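Local coordinates for RNase NGR3 (Nicotiana glutinosa, PDB 1VCZ) that cleaves RNA as a ribonuclease of the T2 family, probably by way of a 2',3'-cyclic phosphate intermediate, and binds guanosine-5'-monophosphate, at the guanosine-5'-monophosphate site. Sequence-based numbering; all coordinates share one arbitrary frame.

The guanosine-5'-monophosphate site. Residues 12, 16, 21, 43, 46-48, 54, 81-84, 93, 96-97, 100-101, 174-175. With 5GP (guanosine-5'-monophosphate), chain B; 5GP (guanosine-5'-monophosphate), chain C.
Two guanosine-5'-monophosphates, both poorly ordered, lie in the RNase T2 active-site cleft, one base in a pocket at either end and the phosphate of the chain C molecule between the catalytic residues. In the chain B pocket the indole of Trp54 lies flat on guanine, the two planes almost parallel, with Trp54 CD2 3.4 Å from C2 of the chain B base. Trp46 backs the opposite face at a 27° tilt, the face of its six-membered ring also lying under ribose C2' of the chain B nucleotide, a CH-pi contact. Two broad indoles suit a flat purine; an alanine at Trp54 would probably leave guanine stacked on one side and held loosely. At the base edge, Asn48 OD1 accepts from N1 of the chain B guanine at 2.6 Å, nearly along its C=O axis.

Around the chain C base, Phe93 stacks almost parallel on one face while Tyr21 reaches the other through CE1. Gln16, extended beyond CG, reads the edge with both amide ends: NE2 donates to O6 at 2.9 Å, and OE1 accepts from N1, the donor above its carbonyl plane. Leu83 N also grips O6, and Ser82 OG donates to N7 at 2.6 Å, a combination matching guanine.

Catalytic His101 is sandwiched between Trp46 and Lys100 CG. Extended Lys100 carries its ammonium to phosphate oxygen O2P of chain C, a salt bridge likely to offset the phosphate charge. His101 NE2 meets the chain B ribose 2'-hydroxyl, O2', at 2.6 Å.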
loop_
_atom_site.group_PDB
_atom_site.type_symbol
_atom_site.label_atom_id
_atom_site.label_comp_id
_atom_site.label_asym_id
_atom_site.label_seq_id
_atom_site.Cartn_x
_atom_site.Cartn_y
_atom_site.Cartn_z
ATOM N N TYR A 12 -4.070 4.589 -7.758
ATOM C CA TYR A 12 -4.489 4.120 -6.469
ATOM C C TYR A 12 -3.106 3.969 -5.800
ATOM O O TYR A 12 -2.185 3.400 -6.396
ATOM C CB TYR A 12 -5.083 2.726 -6.531
ATOM C CG TYR A 12 -6.562 2.715 -6.749
ATOM C CD1 TYR A 12 -7.132 1.838 -7.680
ATOM C CD2 TYR A 12 -7.404 3.543 -6.010
ATOM C CE1 TYR A 12 -8.493 1.797 -7.861
ATOM C CE2 TYR A 12 -8.784 3.496 -6.189
ATOM C CZ TYR A 12 -9.309 2.617 -7.114
ATOM O OH TYR A 12 -10.666 2.512 -7.275
ATOM N N GLN A 16 -0.164 -1.657 2.834
ATOM C CA GLN A 16 -0.621 -2.846 3.547
ATOM C C GLN A 16 -0.146 -2.792 4.999
ATOM O O GLN A 16 0.841 -2.117 5.315
ATOM C CB GLN A 16 -0.086 -4.129 2.870
ATOM C CG GLN A 16 1.432 -4.326 2.928
ATOM C CD GLN A 16 1.886 -5.705 2.414
ATOM O OE1 GLN A 16 1.144 -6.694 2.494
ATOM N NE2 GLN A 16 3.117 -5.773 1.908
ATOM N N TYR A 21 -0.988 -9.440 7.023
ATOM C CA TYR A 21 -0.643 -10.321 5.916
ATOM C C TYR A 21 -0.050 -11.579 6.551
ATOM O O TYR A 21 -0.077 -12.654 5.964
ATOM C CB TYR A 21 0.414 -9.656 5.019
ATOM C CG TYR A 21 0.820 -10.475 3.807
ATOM C CD1 TYR A 21 0.218 -10.267 2.575
ATOM C CD2 TYR A 21 1.800 -11.463 3.905
ATOM C CE1 TYR A 21 0.575 -11.022 1.457
ATOM C CE2 TYR A 21 2.168 -12.227 2.796
ATOM C CZ TYR A 21 1.554 -11.998 1.578
ATOM O OH TYR A 21 1.932 -12.721 0.472
ATOM N N HIS A 43 2.355 -1.331 -0.920
ATOM C CA HIS A 43 2.031 -2.495 -1.730
ATOM C C HIS A 43 2.260 -2.012 -3.169
ATOM O O HIS A 43 3.093 -2.581 -3.903
ATOM C CB HIS A 43 0.578 -2.953 -1.562
ATOM C CG HIS A 43 0.210 -4.083 -2.481
ATOM N ND1 HIS A 43 -0.917 -4.854 -2.313
ATOM C CD2 HIS A 43 0.845 -4.585 -3.574
ATOM C CE1 HIS A 43 -0.964 -5.782 -3.252
ATOM N NE2 HIS A 43 0.095 -5.643 -4.032
ATOM N N TRP A 46 -0.592 2.305 -8.425
ATOM C CA TRP A 46 -1.246 1.792 -9.629
ATOM C C TRP A 46 -2.030 2.712 -10.548
ATOM O O TRP A 46 -3.077 3.230 -10.167
ATOM C CB TRP A 46 -2.221 0.681 -9.230
ATOM C CG TRP A 46 -1.665 -0.427 -8.382
ATOM C CD1 TRP A 46 -0.367 -0.837 -8.302
ATOM C CD2 TRP A 46 -2.427 -1.319 -7.554
ATOM N NE1 TRP A 46 -0.279 -1.948 -7.472
ATOM C CE2 TRP A 46 -1.530 -2.253 -7.005
ATOM C CE3 TRP A 46 -3.786 -1.412 -7.228
ATOM C CZ2 TRP A 46 -1.951 -3.281 -6.134
ATOM C CZ3 TRP A 46 -4.212 -2.440 -6.356
ATOM C CH2 TRP A 46 -3.287 -3.352 -5.825
ATOM N N PRO A 47 -1.550 2.914 -11.778
ATOM C CA PRO A 47 -2.266 3.760 -12.727
ATOM C C PRO A 47 -3.634 3.112 -12.913
ATOM O O PRO A 47 -3.730 1.881 -12.985
ATOM C CB PRO A 47 -1.405 3.668 -13.974
ATOM C CG PRO A 47 -0.009 3.608 -13.358
ATOM C CD PRO A 47 -0.199 2.599 -12.265
ATOM N N ASN A 48 -4.681 3.932 -12.998
ATOM C CA ASN A 48 -6.052 3.414 -13.099
ATOM C C ASN A 48 -6.935 4.320 -13.967
ATOM O O ASN A 48 -6.603 5.480 -14.197
ATOM C CB ASN A 48 -6.656 3.366 -11.679
ATOM C CG ASN A 48 -7.493 2.130 -11.413
ATOM O OD1 ASN A 48 -6.968 1.082 -11.061
ATOM N ND2 ASN A 48 -8.819 2.246 -11.587
ATOM N N TRP A 54 -7.903 -0.699 -15.832
ATOM C CA TRP A 54 -6.597 -0.065 -15.668
ATOM C C TRP A 54 -5.609 -0.623 -16.671
ATOM O O TRP A 54 -5.797 -1.732 -17.185
ATOM C CB TRP A 54 -6.048 -0.349 -14.249
ATOM C CG TRP A 54 -5.837 -1.836 -13.956
ATOM C CD1 TRP A 54 -4.768 -2.615 -14.312
ATOM C CD2 TRP A 54 -6.789 -2.718 -13.353
ATOM N NE1 TRP A 54 -5.007 -3.936 -13.972
ATOM C CE2 TRP A 54 -6.242 -4.018 -13.383
ATOM C CE3 TRP A 54 -8.062 -2.530 -12.790
ATOM C CZ2 TRP A 54 -6.927 -5.136 -12.870
ATOM C CZ3 TRP A 54 -8.742 -3.636 -12.281
ATOM C CH2 TRP A 54 -8.166 -4.926 -12.326
ATOM N N PRO A 81 8.760 -3.771 1.715
ATOM C CA PRO A 81 9.228 -5.159 1.801
ATOM C C PRO A 81 8.251 -6.151 1.160
ATOM O O PRO A 81 7.067 -5.851 0.987
ATOM C CB PRO A 81 9.354 -5.377 3.312
ATOM C CG PRO A 81 8.177 -4.557 3.861
ATOM C CD PRO A 81 8.249 -3.287 3.015
ATOM N N SER A 82 8.762 -7.312 0.763
ATOM C CA SER A 82 7.901 -8.365 0.232
ATOM C C SER A 82 7.764 -9.331 1.400
ATOM O O SER A 82 8.762 -9.651 2.049
ATOM C CB SER A 82 8.547 -9.082 -0.950
ATOM O OG SER A 82 7.822 -10.278 -1.233
ATOM N N LEU A 83 6.543 -9.776 1.689
ATOM C CA LEU A 83 6.323 -10.700 2.801
ATOM C C LEU A 83 5.992 -12.098 2.285
ATOM O O LEU A 83 5.674 -12.992 3.062
ATOM C CB LEU A 83 5.179 -10.204 3.697
ATOM C CG LEU A 83 5.299 -8.783 4.250
ATOM C CD1 LEU A 83 3.981 -8.362 4.916
ATOM C CD2 LEU A 83 6.450 -8.719 5.224
ATOM N N ALA A 84 6.049 -12.283 0.974
ATOM C CA ALA A 84 5.761 -13.594 0.396
ATOM C C ALA A 84 6.915 -14.553 0.647
ATOM O O ALA A 84 8.021 -14.150 1.018
ATOM C CB ALA A 84 5.506 -13.477 -1.104
ATOM N N PHE A 93 9.750 -8.345 -6.031
ATOM C CA PHE A 93 8.486 -7.648 -5.782
ATOM C C PHE A 93 8.561 -6.283 -6.481
ATOM O O PHE A 93 7.631 -5.900 -7.174
ATOM C CB PHE A 93 8.272 -7.501 -4.269
ATOM C CG PHE A 93 6.926 -6.900 -3.860
ATOM C CD1 PHE A 93 5.803 -7.017 -4.665
ATOM C CD2 PHE A 93 6.804 -6.235 -2.639
ATOM C CE1 PHE A 93 4.561 -6.470 -4.261
ATOM C CE2 PHE A 93 5.586 -5.688 -2.217
ATOM C CZ PHE A 93 4.454 -5.804 -3.030
ATOM N N HIS A 96 8.468 -6.672 -10.369
ATOM C CA HIS A 96 7.122 -6.994 -10.808
ATOM C C HIS A 96 6.217 -5.740 -10.792
ATOM O O HIS A 96 5.488 -5.498 -11.750
ATOM C CB HIS A 96 6.530 -8.080 -9.918
ATOM C CG HIS A 96 5.072 -8.322 -10.165
ATOM N ND1 HIS A 96 4.578 -8.699 -11.395
ATOM C CD2 HIS A 96 4.001 -8.227 -9.342
ATOM C CE1 HIS A 96 3.264 -8.827 -11.320
ATOM N NE2 HIS A 96 2.888 -8.546 -10.085
ATOM N N GLU A 97 6.264 -4.955 -9.716
ATOM C CA GLU A 97 5.447 -3.736 -9.626
ATOM C C GLU A 97 5.845 -2.728 -10.709
ATOM O O GLU A 97 4.985 -2.077 -11.319
ATOM C CB GLU A 97 5.598 -3.101 -8.251
ATOM C CG GLU A 97 4.937 -3.896 -7.162
ATOM C CD GLU A 97 3.441 -4.050 -7.386
ATOM O OE1 GLU A 97 2.945 -5.169 -7.229
ATOM O OE2 GLU A 97 2.756 -3.058 -7.699
ATOM N N LYS A 100 4.589 -4.261 -14.255
ATOM C CA LYS A 100 3.146 -4.325 -14.336
ATOM C C LYS A 100 2.445 -2.985 -14.258
ATOM O O LYS A 100 1.538 -2.722 -15.042
ATOM C CB LYS A 100 2.581 -5.226 -13.233
ATOM C CG LYS A 100 1.076 -5.439 -13.356
ATOM C CD LYS A 100 0.544 -6.442 -12.352
ATOM C CE LYS A 100 -0.949 -6.647 -12.593
ATOM N NZ LYS A 100 -1.560 -7.609 -11.643
ATOM N N HIS A 101 2.900 -2.138 -13.334
ATOM C CA HIS A 101 2.287 -0.839 -13.111
ATOM C C HIS A 101 3.168 0.380 -13.438
ATOM O O HIS A 101 2.705 1.335 -14.060
ATOM C CB HIS A 101 1.838 -0.745 -11.653
ATOM C CG HIS A 101 0.848 -1.802 -11.246
ATOM N ND1 HIS A 101 -0.463 -1.787 -11.670
ATOM C CD2 HIS A 101 0.965 -2.865 -10.416
ATOM C CE1 HIS A 101 -1.117 -2.790 -11.110
ATOM N NE2 HIS A 101 -0.276 -3.459 -10.343
ATOM N N TYR A 174 -6.465 -4.555 6.502
ATOM C CA TYR A 174 -5.398 -5.188 5.735
ATOM C C TYR A 174 -4.705 -4.233 4.776
ATOM O O TYR A 174 -3.478 -4.119 4.805
ATOM C CB TYR A 174 -5.969 -6.393 4.994
ATOM C CG TYR A 174 -5.050 -7.008 3.964
ATOM C CD1 TYR A 174 -3.730 -7.329 4.277
ATOM C CD2 TYR A 174 -5.521 -7.299 2.675
ATOM C CE1 TYR A 174 -2.893 -7.932 3.323
ATOM C CE2 TYR A 174 -4.708 -7.892 1.724
ATOM C CZ TYR A 174 -3.391 -8.208 2.052
ATOM O OH TYR A 174 -2.562 -8.791 1.115
ATOM N N GLN A 175 -5.468 -3.565 3.907
ATOM C CA GLN A 175 -4.849 -2.595 3.005
ATOM C C GLN A 175 -5.589 -1.256 3.016
ATOM O O GLN A 175 -6.779 -1.197 3.298
ATOM C CB GLN A 175 -4.762 -3.170 1.593
ATOM C CG GLN A 175 -3.711 -4.275 1.535
ATOM C CD GLN A 175 -3.389 -4.758 0.131
ATOM O OE1 GLN A 175 -2.238 -5.044 -0.167
ATOM N NE2 GLN A 175 -4.390 -4.863 -0.722
HETATM P P 5GP B . -4.858 -11.364 -7.442
HETATM O O1P 5GP B . -4.090 -12.633 -7.406
HETATM O O2P 5GP B . -6.047 -11.416 -8.398
HETATM O O3P 5GP B . -5.333 -10.946 -5.996
HETATM O "O5'" 5GP B . -3.932 -10.112 -7.931
HETATM C "C5'" 5GP B . -4.499 -8.790 -8.128
HETATM C "C4'" 5GP B . -3.522 -7.798 -8.758
HETATM O "O4'" 5GP B . -4.251 -7.236 -9.928
HETATM C "C3'" 5GP B . -3.125 -6.564 -7.956
HETATM O "O3'" 5GP B . -1.978 -6.745 -7.154
HETATM C "C2'" 5GP B . -2.912 -5.491 -9.020
HETATM O "O2'" 5GP B . -1.624 -5.551 -9.645
HETATM C "C1'" 5GP B . -4.022 -5.795 -9.981
HETATM N N9 5GP B . -5.292 -5.085 -9.754
HETATM C C8 5GP B . -6.427 -5.506 -9.086
HETATM N N7 5GP B . -7.276 -4.564 -8.777
HETATM C C5 5GP B . -6.688 -3.422 -9.380
HETATM C C6 5GP B . -7.224 -2.103 -9.461
HETATM O O6 5GP B . -8.295 -1.705 -9.028
HETATM N N1 5GP B . -6.344 -1.218 -10.149
HETATM C C2 5GP B . -5.103 -1.590 -10.675
HETATM N N2 5GP B . -4.477 -0.593 -11.327
HETATM N N3 5GP B . -4.566 -2.833 -10.570
HETATM C C4 5GP B . -5.452 -3.714 -9.939
HETATM P P 5GP C . 0.803 -6.626 -8.287
HETATM O O1P 5GP C . 0.160 -5.470 -7.638
HETATM O O2P 5GP C . -0.165 -7.633 -8.893
HETATM O O3P 5GP C . 1.836 -6.151 -9.374
HETATM O "O5'" 5GP C . 1.708 -7.462 -7.225
HETATM C "C5'" 5GP C . 1.092 -8.324 -6.254
HETATM C "C4'" 5GP C . 1.788 -9.667 -6.155
HETATM O "O4'" 5GP C . 3.007 -9.386 -5.385
HETATM C "C3'" 5GP C . 1.078 -10.775 -5.391
HETATM O "O3'" 5GP C . 0.390 -11.673 -6.245
HETATM C "C2'" 5GP C . 2.156 -11.513 -4.589
HETATM O "O2'" 5GP C . 2.505 -12.789 -5.175
HETATM C "C1'" 5GP C . 3.332 -10.533 -4.568
HETATM N N9 5GP C . 3.864 -10.064 -3.253
HETATM C C8 5GP C . 5.140 -10.158 -2.757
HETATM N N7 5GP C . 5.297 -9.742 -1.521
HETATM C C5 5GP C . 4.018 -9.235 -1.202
HETATM C C6 5GP C . 3.598 -8.589 0.010
HETATM O O6 5GP C . 4.285 -8.283 0.969
HETATM N N1 5GP C . 2.193 -8.302 0.003
HETATM C C2 5GP C . 1.362 -8.503 -1.108
HETATM N N2 5GP C . 0.078 -8.103 -0.915
HETATM N N3 5GP C . 1.777 -9.048 -2.293
HETATM C C4 5GP C . 3.122 -9.419 -2.248
HETATM O O HOH W 1 -9.970 -0.276 -10.753
#